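Local coordinates for methyltransferase (Streptomyces avermitilis, PDB 3GIW), which probably acts as an S-adenosylmethionine-dependent methyltransferase with a Rossmann-like fold and binds S-adenosylhomocysteine, at residues Pro189-Ser192 against Gly193-Leu196; Met140-Pro143 against Ala144-Leu147; Thr155-Leu158 against Thr159-Val162; Phe82-Ile85 against Gly86-Ile89. All blocks are in the same frame, centred on the assembly; numbering follows the deposited sequence. Where two conformers were deposited one is given.

Interaction 1 of 4, residues Pro189-Ser192 against Gly193-Leu196; sequences PLPS and GSYL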
ATOM      1  N   PRO A 189     -16.563  -9.723   0.445  1.00 17.07           N
ATOM      2  CA  PRO A 189     -16.570 -11.082   1.067  1.00 17.58           C
ATOM      3  C   PRO A 189     -15.966 -11.181   2.463  1.00 17.32           C
ATOM      4  O   PRO A 189     -15.981 -12.264   3.077  1.00 18.82           O
ATOM      5  CB  PRO A 189     -15.737 -11.913   0.091  1.00 17.44           C
ATOM      6  CG  PRO A 189     -14.810 -10.954  -0.525  1.00 18.29           C
ATOM      7  CD  PRO A 189     -15.616  -9.683  -0.684  1.00 17.66           C
ATOM      8  N   LEU A 190     -15.398 -10.098   2.964  1.00 14.59           N
ATOM      9  CA  LEU A 190     -14.742 -10.144   4.256  1.00 14.84           C
ATOM     10  C   LEU A 190     -15.850  -9.945   5.299  1.00 15.46           C
ATOM     11  O   LEU A 190     -16.774  -9.170   5.096  1.00 16.30           O
ATOM     12  CB  LEU A 190     -13.643  -9.081   4.319  1.00 14.78           C
ATOM     13  CG  LEU A 190     -12.657  -9.142   3.152  1.00 15.30           C
ATOM     14  CD1 LEU A 190     -11.494  -8.138   3.320  1.00 16.66           C
ATOM     15  CD2 LEU A 190     -12.096 -10.540   2.977  1.00 15.46           C
ATOM     16  N   PRO A 191     -15.789 -10.682   6.402  1.00 13.91           N
ATOM     17  CA  PRO A 191     -16.844 -10.571   7.424  1.00 13.30           C
ATOM     18  C   PRO A 191     -16.837  -9.297   8.265  1.00 13.81           C
ATOM     19  O   PRO A 191     -15.849  -8.554   8.312  1.00 12.61           O
ATOM     20  CB  PRO A 191     -16.587 -11.781   8.330  1.00 14.56           C
ATOM     21  CG  PRO A 191     -15.181 -12.119   8.099  1.00 15.72           C
ATOM     22  CD  PRO A 191     -14.773 -11.688   6.748  1.00 13.67           C
ATOM     23  N   SER A 192     -17.939  -9.073   8.973  1.00 15.15           N
ATOM     24  CA  SER A 192     -17.987  -8.079  10.013  1.00 15.33           C
ATOM     25  C   SER A 192     -16.776  -8.212  10.927  1.00 14.21           C
ATOM     26  O   SER A 192     -16.371  -9.324  11.292  1.00 15.00           O
ATOM     27  CB  SER A 192     -19.280  -8.251  10.807  1.00 18.02           C
ATOM     28  OG  SER A 192     -20.369  -7.907   9.962  1.00 21.03           O
ATOM     29  N   GLY A 193     -16.167  -7.069  11.260  1.00 12.51           N
ATOM     30  CA  GLY A 193     -14.960  -7.027  12.096  1.00 12.52           C
ATOM     31  C   GLY A 193     -13.677  -6.981  11.277  1.00 11.92           C
ATOM     32  O   GLY A 193     -12.586  -6.822  11.826  1.00 13.34           O
ATOM     33  N   SER A 194     -13.821  -7.117   9.962  1.00 11.12           N
ATOM     34  CA  SER A 194     -12.708  -6.908   9.039  1.00 12.06           C
ATOM     35  C   SER A 194     -12.360  -5.412   8.997  1.00 11.94           C
ATOM     36  O   SER A 194     -13.111  -4.557   9.531  1.00 12.02           O
ATOM     37  CB  SER A 194     -13.065  -7.429   7.643  1.00 12.18           C
ATOM     38  OG  SER A 194     -13.207  -8.847   7.663  1.00 11.21           O
ATOM     39  N   TYR A 195     -11.203  -5.105   8.401  1.00 11.65           N
ATOM     40  CA  TYR A 195     -10.715  -3.722   8.280  1.00 11.27           C
ATOM     41  C   TYR A 195     -10.267  -3.402   6.857  1.00 12.04           C
ATOM     42  O   TYR A 195      -9.888  -4.287   6.072  1.00 12.79           O
ATOM     43  CB  TYR A 195      -9.547  -3.461   9.247  1.00 12.24           C
ATOM     44  CG  TYR A 195      -9.950  -3.302  10.709  1.00 13.27           C
ATOM     45  CD1 TYR A 195     -10.268  -4.413  11.505  1.00 13.49           C
ATOM     46  CD2 TYR A 195      -9.972  -2.046  11.306  1.00 12.62           C
ATOM     47  CE1 TYR A 195     -10.596  -4.270  12.834  1.00 13.46           C
ATOM     48  CE2 TYR A 195     -10.319  -1.895  12.637  1.00 12.78           C
ATOM     49  CZ  TYR A 195     -10.647  -3.014  13.391  1.00 12.15           C
ATOM     50  OH  TYR A 195     -10.992  -2.910  14.740  1.00 15.37           O
ATOM     51  N   LEU A 196     -10.307  -2.114   6.534  1.00 11.47           N
ATOM     52  CA  LEU A 196      -9.709  -1.531   5.325  1.00 11.28           C
ATOM     53  C   LEU A 196      -8.665  -0.533   5.804  1.00 11.78           C
ATOM     54  O   LEU A 196      -8.970   0.334   6.611  1.00 12.22           O
ATOM     55  CB  LEU A 196     -10.780  -0.837   4.493  1.00 12.57           C
ATOM     56  CG  LEU A 196     -10.254  -0.085   3.254  1.00 12.29           C
ATOM     57  CD1 LEU A 196      -9.571  -0.996   2.224  1.00 12.58           C
ATOM     58  CD2 LEU A 196     -11.409   0.696   2.574  1.00 14.45           C
TER
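The first torsion of Ser194 (chi1 -67°) sets OG opposite its carbonyl carbon and turns the hydroxyl back over the bend, onto the carbonyl of Pro191. The backbone of Leu190 points CB at Ser194, 3.4 Å from OG, while its first torsion carries the branch away beside the backbone N. Two donors grip Pro191 O. Ser194 OG, 2.7 Å from Pro191 O, donates in the carbonyl plane on a lone pair, while Ser194 N, 3.0 Å from the same oxygen, comes in tilted 25° from that plane. The backbone bond closes a type II beta turn from Pro191 to Ser194, which carries the chain from the loop after helix 179-187 into strand 195-201 of the Rossmann-like sheet. Pro191 supplies the turn's acceptor carbonyl without needing an N-H, and at the third position Gly193 has phi 95°, where a CB would run into Ser192 O. Ser194 OG also accepts from Val162 N, tying the turn to the chain just before strand 163-167. Without the hydroxyl, as with an alanine here, Val162 N would probably lose this acceptor and Pro191 O would keep only the backbone donor. At the outer corner, Ser192 OG bonds to Pro277 O.

Interaction 2 of 4, residues Met140-Pro143 against Ala144-Leu147; sequences MLDP and ASIL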
HETATM    1  N   MSE A 140      -5.670  -5.915  -9.569  1.00 25.74           N
HETATM    2  CA  MSE A 140      -6.836  -5.547  -8.754  1.00 26.56           C
HETATM    3  C   MSE A 140      -8.063  -5.156  -9.594  1.00 27.26           C
HETATM    4  O   MSE A 140      -9.179  -5.146  -9.091  1.00 26.91           O
HETATM    5  CB  MSE A 140      -6.490  -4.447  -7.745  1.00 26.73           C
HETATM    6  CG  MSE A 140      -6.155  -3.100  -8.353  1.00 26.21           C
HETATM    7 SE   MSE A 140      -5.352  -1.852  -7.087  0.75 27.44          SE
HETATM    8  CE  MSE A 140      -6.380  -1.446  -6.184  1.00 16.65           C
ATOM      9  N   LEU A 141      -7.855  -4.884 -10.877  1.00 27.24           N
ATOM     10  CA  LEU A 141      -8.979  -4.682 -11.803  1.00 27.92           C
ATOM     11  C   LEU A 141      -9.866  -5.927 -12.000  1.00 28.12           C
ATOM     12  O   LEU A 141     -10.989  -5.821 -12.508  1.00 26.91           O
ATOM     13  CB  LEU A 141      -8.455  -4.182 -13.149  1.00 28.53           C
ATOM     14  CG  LEU A 141      -7.757  -2.823 -13.068  1.00 29.49           C
ATOM     15  CD1 LEU A 141      -7.190  -2.381 -14.399  1.00 31.51           C
ATOM     16  CD2 LEU A 141      -8.712  -1.772 -12.526  1.00 30.76           C
ATOM     17  N   ASP A 142      -9.368  -7.099 -11.607  1.00 28.40           N
ATOM     18  CA  ASP A 142     -10.130  -8.329 -11.646  1.00 29.37           C
ATOM     19  C   ASP A 142     -10.161  -8.923 -10.243  1.00 28.82           C
ATOM     20  O   ASP A 142      -9.432  -9.855  -9.937  1.00 27.58           O
ATOM     21  CB  ASP A 142      -9.492  -9.305 -12.639  1.00 30.32           C
ATOM     22  CG  ASP A 142     -10.300 -10.587 -12.830  1.00 32.04           C
ATOM     23  OD1 ASP A 142     -11.381 -10.766 -12.212  1.00 32.99           O
ATOM     24  OD2 ASP A 142      -9.825 -11.438 -13.602  1.00 33.40           O
ATOM     25  N   PRO A 143     -10.984  -8.345  -9.360  1.00 27.52           N
ATOM     26  CA  PRO A 143     -11.120  -8.959  -8.029  1.00 27.99           C
ATOM     27  C   PRO A 143     -11.322 -10.489  -7.930  1.00 27.56           C
ATOM     28  O   PRO A 143     -10.834 -11.079  -6.961  1.00 27.46           O
ATOM     29  CB  PRO A 143     -12.294  -8.182  -7.408  1.00 28.21           C
ATOM     30  CG  PRO A 143     -12.262  -6.818  -8.114  1.00 28.32           C
ATOM     31  CD  PRO A 143     -11.748  -7.080  -9.492  1.00 28.48           C
ATOM     32  N   ALA A 144     -12.033 -11.138  -8.868  1.00 27.40           N
ATOM     33  CA  ALA A 144     -12.216 -12.610  -8.825  1.00 26.75           C
ATOM     34  C   ALA A 144     -10.915 -13.407  -8.918  1.00 26.37           C
ATOM     35  O   ALA A 144     -10.737 -14.436  -8.228  1.00 26.04           O
ATOM     36  CB  ALA A 144     -13.182 -13.085  -9.935  1.00 27.93           C
ATOM     37  N   SER A 145     -10.008 -12.942  -9.767  1.00 24.27           N
ATOM     38  CA  SER A 145      -8.668 -13.537  -9.876  1.00 24.86           C
ATOM     39  C   SER A 145      -7.895 -13.541  -8.542  1.00 23.58           C
ATOM     40  O   SER A 145      -7.009 -14.373  -8.344  1.00 23.74           O
ATOM     41  CB  SER A 145      -7.837 -12.809 -10.950  1.00 24.82           C
ATOM     42  OG  SER A 145      -7.478 -11.501 -10.569  1.00 25.73           O
ATOM     43  N   ILE A 146      -8.210 -12.584  -7.663  1.00 20.96           N
ATOM     44  CA  ILE A 146      -7.637 -12.516  -6.348  1.00 19.36           C
ATOM     45  C   ILE A 146      -8.455 -13.380  -5.413  1.00 18.35           C
ATOM     46  O   ILE A 146      -7.927 -14.272  -4.785  1.00 19.32           O
ATOM     47  CB  ILE A 146      -7.555 -11.039  -5.854  1.00 18.56           C
ATOM     48  CG1 ILE A 146      -6.647 -10.228  -6.811  1.00 18.25           C
ATOM     49  CG2 ILE A 146      -7.105 -10.977  -4.421  1.00 18.49           C
ATOM     50  CD1 ILE A 146      -6.570  -8.723  -6.580  1.00 18.53           C
ATOM     51  N   LEU A 147      -9.765 -13.110  -5.326  1.00 20.84           N
ATOM     52  CA  LEU A 147     -10.610 -13.721  -4.281  1.00 20.26           C
ATOM     53  C   LEU A 147     -10.800 -15.248  -4.448  1.00 19.42           C
ATOM     54  O   LEU A 147     -10.943 -15.978  -3.457  1.00 21.32           O
ATOM     55  CB  LEU A 147     -11.974 -13.008  -4.224  1.00 20.98           C
ATOM     56  CG  LEU A 147     -11.945 -11.512  -3.874  1.00 21.46           C
ATOM     57  CD1 LEU A 147     -13.302 -10.824  -4.090  1.00 22.49           C
ATOM     58  CD2 LEU A 147     -11.472 -11.378  -2.468  1.00 22.84           C
TER
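Two flat groups of Asp142, its carboxylate and its backbone carbonyl, meet the start of helix 143-147. Over one face of the carboxylate lies Ser145 CB, 3.6 Å from Asp142 OD2; on the same side, Ala144 CB is 3.7 Å from Asp142 OD1. At the carbonyl, Ser145 OG approaches in plane and donates over 2.6 Å to Asp142 O. Such a loop, running from the end of a parallel strand into a helix, belongs to the Rossmann-like methyltransferase fold. Here it follows strand 132-137 and holds Met140, which, with the adjoining Asp139, contacts S-adenosylhomocysteine when that ligand is bound.

Serine suits its place because a short hydroxyl side chain can reach back to the residue three before it. With chi1 at 70°, its OG sits between the backbone N and the carbonyl carbon, a torsion that swings it round to Asp142 O, which also receives a weak bond from Ser145 N. Pro143 fits a first turn, where its missing N-H costs no helical bond. Its ring packs on Arg185 and Leu186 of helix 179-187. On the buried flank, Ile146 turns CD1 toward the loop, 3.9 Å from CA of Met140, which is present as selenomethionine. Pro143 O accepts a straight bond from Leu147 N at 2.8 Å, one helical turn on, while Leu147 CG rests 3.3 Å from that same oxygen.

Interaction 3 of 4, residues Thr155-Leu158 against Thr159-Val162; sequences TLDL and TRPV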
ATOM      1  N   THR A 155      -4.977 -20.131   2.209  1.00 15.44           N
ATOM      2  CA  THR A 155      -4.247 -19.385   3.202  1.00 15.22           C
ATOM      3  C   THR A 155      -5.196 -18.708   4.190  1.00 14.65           C
ATOM      4  O   THR A 155      -5.029 -18.865   5.386  1.00 17.93           O
ATOM      5  CB  THR A 155      -3.287 -18.367   2.523  1.00 14.32           C
ATOM      6  OG1 THR A 155      -2.398 -19.102   1.653  1.00 16.92           O
ATOM      7  CG2 THR A 155      -2.442 -17.604   3.551  1.00 17.30           C
ATOM      8  N   LEU A 156      -6.171 -17.950   3.683  1.00 13.44           N
ATOM      9  CA  LEU A 156      -7.119 -17.203   4.492  1.00 13.93           C
ATOM     10  C   LEU A 156      -8.454 -17.938   4.651  1.00 13.00           C
ATOM     11  O   LEU A 156      -8.904 -18.656   3.749  1.00 14.28           O
ATOM     12  CB  LEU A 156      -7.388 -15.840   3.882  1.00 13.47           C
ATOM     13  CG  LEU A 156      -6.169 -14.963   3.591  1.00 15.01           C
ATOM     14  CD1 LEU A 156      -6.624 -13.610   3.004  1.00 17.13           C
ATOM     15  CD2 LEU A 156      -5.276 -14.829   4.835  1.00 16.14           C
ATOM     16  N   ASP A 157      -9.084 -17.726   5.805  1.00 11.54           N
ATOM     17  CA  ASP A 157     -10.438 -18.167   6.093  1.00 11.11           C
ATOM     18  C   ASP A 157     -11.337 -16.955   5.998  1.00  9.83           C
ATOM     19  O   ASP A 157     -11.345 -16.088   6.886  1.00 10.14           O
ATOM     20  CB  ASP A 157     -10.455 -18.760   7.499  1.00 10.91           C
ATOM     21  CG  ASP A 157     -11.820 -19.201   7.954  1.00 12.65           C
ATOM     22  OD1 ASP A 157     -12.841 -18.865   7.323  1.00 11.18           O
ATOM     23  OD2 ASP A 157     -11.876 -19.920   9.000  1.00 13.51           O
ATOM     24  N   LEU A 158     -12.103 -16.832   4.930  1.00 11.04           N
ATOM     25  CA  LEU A 158     -12.911 -15.623   4.720  1.00 12.27           C
ATOM     26  C   LEU A 158     -14.201 -15.564   5.544  1.00 11.42           C
ATOM     27  O   LEU A 158     -15.014 -14.639   5.379  1.00 12.60           O
ATOM     28  CB  LEU A 158     -13.203 -15.406   3.231  1.00 13.45           C
ATOM     29  CG  LEU A 158     -11.965 -15.299   2.317  1.00 14.79           C
ATOM     30  CD1 LEU A 158     -12.445 -14.947   0.897  1.00 17.14           C
ATOM     31  CD2 LEU A 158     -10.966 -14.263   2.862  1.00 15.46           C
ATOM     32  N   THR A 159     -14.373 -16.530   6.454  1.00 10.77           N
ATOM     33  CA  THR A 159     -15.404 -16.440   7.483  1.00 10.20           C
ATOM     34  C   THR A 159     -14.900 -15.832   8.794  1.00 12.03           C
ATOM     35  O   THR A 159     -15.660 -15.704   9.768  1.00 11.54           O
ATOM     36  CB  THR A 159     -16.077 -17.821   7.765  1.00  9.82           C
ATOM     37  OG1 THR A 159     -15.201 -18.674   8.511  1.00 10.27           O
ATOM     38  CG2 THR A 159     -16.518 -18.544   6.447  1.00 11.33           C
ATOM     39  N   ARG A 160     -13.642 -15.406   8.810  1.00 11.03           N
ATOM     40  CA  ARG A 160     -13.064 -14.743   9.992  1.00 11.25           C
ATOM     41  C   ARG A 160     -12.465 -13.405   9.557  1.00 11.31           C
ATOM     42  O   ARG A 160     -12.184 -13.226   8.389  1.00 12.35           O
ATOM     43  CB  ARG A 160     -12.013 -15.620  10.670  1.00 12.10           C
ATOM     44  CG  ARG A 160     -12.631 -16.878  11.278  1.00 15.70           C
ATOM     45  CD  ARG A 160     -11.600 -17.935  11.611  1.00 19.66           C
ATOM     46  NE  ARG A 160     -12.240 -19.234  11.852  1.00 22.37           N
ATOM     47  CZ  ARG A 160     -12.857 -19.555  12.975  1.00 22.17           C
ATOM     48  NH1 ARG A 160     -12.938 -18.671  13.954  1.00 24.71           N
ATOM     49  NH2 ARG A 160     -13.423 -20.753  13.105  1.00 23.53           N
ATOM     50  N   PRO A 161     -12.330 -12.431  10.479  1.00 11.03           N
ATOM     51  CA  PRO A 161     -11.888 -11.106  10.070  1.00 11.44           C
ATOM     52  C   PRO A 161     -10.569 -11.103   9.304  1.00 11.59           C
ATOM     53  O   PRO A 161      -9.619 -11.826   9.624  1.00 11.60           O
ATOM     54  CB  PRO A 161     -11.790 -10.350  11.394  1.00 12.92           C
ATOM     55  CG  PRO A 161     -12.766 -11.061  12.296  1.00 13.42           C
ATOM     56  CD  PRO A 161     -12.635 -12.499  11.923  1.00 12.13           C
ATOM     57  N   VAL A 162     -10.518 -10.202   8.327  1.00 11.37           N
ATOM     58  CA  VAL A 162      -9.337  -9.945   7.502  1.00 12.33           C
ATOM     59  C   VAL A 162      -9.108  -8.424   7.428  1.00 12.82           C
ATOM     60  O   VAL A 162     -10.075  -7.661   7.355  1.00 12.47           O
ATOM     61  CB  VAL A 162      -9.593 -10.465   6.057  1.00 11.62           C
ATOM     62  CG1 VAL A 162      -8.439 -10.153   5.118  1.00 12.25           C
ATOM     63  CG2 VAL A 162      -9.809 -12.016   6.015  1.00 11.50           C
TER
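Hydrogen bonds centre on Asp157, whose side chain and carbonyl both serve the bend. Its carboxylate swings forward over the turn because CG is anti to the backbone N (chi1 177°). OD1 of Asp157 takes two donors from Thr159: OG1 at 2.6 Å on the syn side and N at 2.9 Å on the anti side, both from the same face of the carboxylate. The bond to N makes an Asx turn, and it sits upon a type I beta turn closed by Arg160 N and Asp157 O, 3.1 Å apart.

The salt bridge uses the other oxygen. Arg160 extends from CG to NE and presents NE to Asp157 OD2 at 3.0 Å. The acceptor lies in the guanidinium plane, yet NE stands above the carboxylate plane, and the two planes are 82° apart.

Apolar contacts occupy the inner side, where Leu158 CD2 meets Val162 CG2 at 4.0 Å and Leu156 reaches Val162 more loosely. Val162 directly precedes strand 163-167; Leu158 and Val162 also pack on Leu190, and Leu156 and Val162 on strand 81-85.

Aspartate suits the first turn position because its two oxygens can serve separate partners; the three side-chain bonds probably hold its carboxylate against rotation and favour the charged form.

Interaction 4 of 4, residues Phe82-Ile85 against Gly86-Ile89; sequences FLDI and GTGI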
ATOM      1  N   PHE A  82      -4.442 -11.025   6.800  1.00 11.81           N
ATOM      2  CA  PHE A  82      -4.221  -9.827   5.993  1.00 12.96           C
ATOM      3  C   PHE A  82      -4.210 -10.188   4.511  1.00 11.61           C
ATOM      4  O   PHE A  82      -3.609 -11.202   4.120  1.00 12.59           O
ATOM      5  CB  PHE A  82      -2.856  -9.189   6.361  1.00 14.40           C
ATOM      6  CG  PHE A  82      -2.761  -8.749   7.785  1.00 14.18           C
ATOM      7  CD1 PHE A  82      -2.581  -9.686   8.812  1.00 14.13           C
ATOM      8  CD2 PHE A  82      -2.906  -7.409   8.122  1.00 14.94           C
ATOM      9  CE1 PHE A  82      -2.527  -9.295  10.164  1.00 14.62           C
ATOM     10  CE2 PHE A  82      -2.870  -7.031   9.469  1.00 15.11           C
ATOM     11  CZ  PHE A  82      -2.671  -7.957  10.463  1.00 14.37           C
ATOM     12  N   LEU A  83      -4.835  -9.332   3.704  1.00 11.76           N
ATOM     13  CA  LEU A  83      -4.822  -9.382   2.263  1.00 12.08           C
ATOM     14  C   LEU A  83      -4.241  -8.052   1.756  1.00 12.37           C
ATOM     15  O   LEU A  83      -4.888  -7.016   1.853  1.00 13.09           O
ATOM     16  CB  LEU A  83      -6.235  -9.602   1.724  1.00 13.27           C
ATOM     17  CG  LEU A  83      -6.378  -9.658   0.205  1.00 12.73           C
ATOM     18  CD1 LEU A  83      -5.411 -10.607  -0.496  1.00 14.04           C
ATOM     19  CD2 LEU A  83      -7.840 -10.002  -0.206  1.00 14.38           C
ATOM     20  N   ASP A  84      -3.023  -8.119   1.210  1.00 12.08           N
ATOM     21  CA  ASP A  84      -2.264  -6.932   0.823  1.00 12.36           C
ATOM     22  C   ASP A  84      -2.255  -6.794  -0.685  1.00 12.69           C
ATOM     23  O   ASP A  84      -1.699  -7.639  -1.418  1.00 13.82           O
ATOM     24  CB  ASP A  84      -0.837  -7.065   1.328  1.00 13.55           C
ATOM     25  CG  ASP A  84       0.001  -5.794   1.132  1.00 16.11           C
ATOM     26  OD1 ASP A  84      -0.490  -4.675   1.393  1.00 15.00           O
ATOM     27  OD2 ASP A  84       1.206  -5.931   0.762  1.00 16.80           O
ATOM     28  N   ILE A  85      -2.885  -5.732  -1.182  1.00 12.21           N
ATOM     29  CA  ILE A  85      -3.088  -5.517  -2.603  1.00 13.03           C
ATOM     30  C   ILE A  85      -2.089  -4.466  -3.094  1.00 13.64           C
ATOM     31  O   ILE A  85      -2.138  -3.320  -2.657  1.00 14.93           O
ATOM     32  CB  ILE A  85      -4.539  -5.032  -2.908  1.00 14.40           C
ATOM     33  CG1 ILE A  85      -5.557  -5.986  -2.280  1.00 15.55           C
ATOM     34  CG2 ILE A  85      -4.733  -4.817  -4.438  1.00 14.54           C
ATOM     35  CD1 ILE A  85      -5.505  -7.365  -2.780  1.00 17.85           C
ATOM     36  N   GLY A  86      -1.181  -4.845  -3.983  1.00 14.08           N
ATOM     37  CA  GLY A  86      -0.114  -3.931  -4.422  1.00 14.71           C
ATOM     38  C   GLY A  86       1.078  -3.942  -3.473  1.00 14.07           C
ATOM     39  O   GLY A  86       1.534  -2.913  -2.987  1.00 16.40           O
ATOM     40  N   THR A  87       1.588  -5.139  -3.203  1.00 13.43           N
ATOM     41  CA  THR A  87       2.648  -5.348  -2.222  1.00 13.13           C
ATOM     42  C   THR A  87       3.972  -4.589  -2.526  1.00 13.01           C
ATOM     43  O   THR A  87       4.645  -4.078  -1.594  1.00 15.00           O
ATOM     44  CB  THR A  87       2.927  -6.850  -2.096  1.00 14.58           C
ATOM     45  OG1 THR A  87       1.735  -7.477  -1.590  1.00 16.54           O
ATOM     46  CG2 THR A  87       4.163  -7.148  -1.146  1.00 15.50           C
ATOM     47  N   GLY A  88       4.332  -4.532  -3.782  1.00 12.78           N
ATOM     48  CA  GLY A  88       5.572  -3.874  -4.179  1.00 14.06           C
ATOM     49  C   GLY A  88       6.786  -4.745  -3.867  1.00 13.48           C
ATOM     50  O   GLY A  88       6.671  -5.929  -3.547  1.00 15.14           O
ATOM     51  N   ILE A  89       7.961  -4.139  -3.925  1.00 12.73           N
ATOM     52  CA  ILE A  89       9.234  -4.837  -3.684  0.50 12.80           C
ATOM     53  C   ILE A  89       9.336  -5.205  -2.204  1.00 13.81           C
ATOM     54  O   ILE A  89       9.187  -4.323  -1.345  1.00 15.04           O
ATOM     55  CB  ILE A  89      10.461  -3.924  -4.038  0.50 12.70           C
ATOM     56  CG1 ILE A  89      10.411  -3.379  -5.484  0.50 12.00           C
ATOM     57  CG2 ILE A  89      11.754  -4.674  -3.774  0.50 11.63           C
ATOM     58  CD1 ILE A  89      10.238  -4.449  -6.568  0.50 11.37           C
TER
HETATM   59  O   HOH W   1       3.424  -4.810   1.514  1.00 22.91           O
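Asp84 and Thr87 meet closely, their side chains crossing at about a right angle. Thr87 OG1 donates over 2.9 Å to Asp84 OD2, arriving from above the carboxylate plane by 43°. With chi1 at -173°, the carboxylate leans forward along the chain, and Thr87 CA comes within 3.4 Å of OD2. The buried carboxylate is held at its other oxygen too, since OD1 bonds to the Thr165 hydroxyl on neighbouring strand 163-167. Thr87 OG1 has a second role, as acceptor for Val111 N of strand 107-112.

This is the glycine-rich turn after the first strand of class I methyltransferases, here Asp-Ile-Gly-Thr-Gly. Gly86 suits its place because phi is 85°, where a CB would press on Ile85 O; Gly88, also at positive phi, gives its N-H to Asp112, a residue that binds S-adenosylhomocysteine. Ile85 turns its branches to the opposite side, against Met140 and Leu164.

The water-mediated side is looser. One water donates to Asp84 OD2 at 2.6 Å and reaches Thr87 O by only a weak bond of 3.4 Å. Were Asp84 an alanine, the hydroxyls of Thr87 and Thr165 would probably lose the partner they share, and the water its main acceptor.

In the fold
Along the chain the order is interaction 4, then 2, 3 and 1, each at a junction of the Rossmann-like sheet. Interaction 4 spans the C-terminal end of strand 81-85 and the loop after it, and interaction 2 follows strand 132-137, both where S-adenosylhomocysteine binds; their centres are about 13 Å apart, and Ile85 packs on Met140 and Ile146. Interactions 3 and 1, about 9 Å apart between centres, form the turns leading into adjacent strands 163-167 and 195-201, away from the site. They pair directly, Val162 O accepting from Tyr195 N. Leu83 and Phe82 of interaction 4 touch Val162 and Leu156, so strand 81-85 joins the ligand end to the turns at its other end.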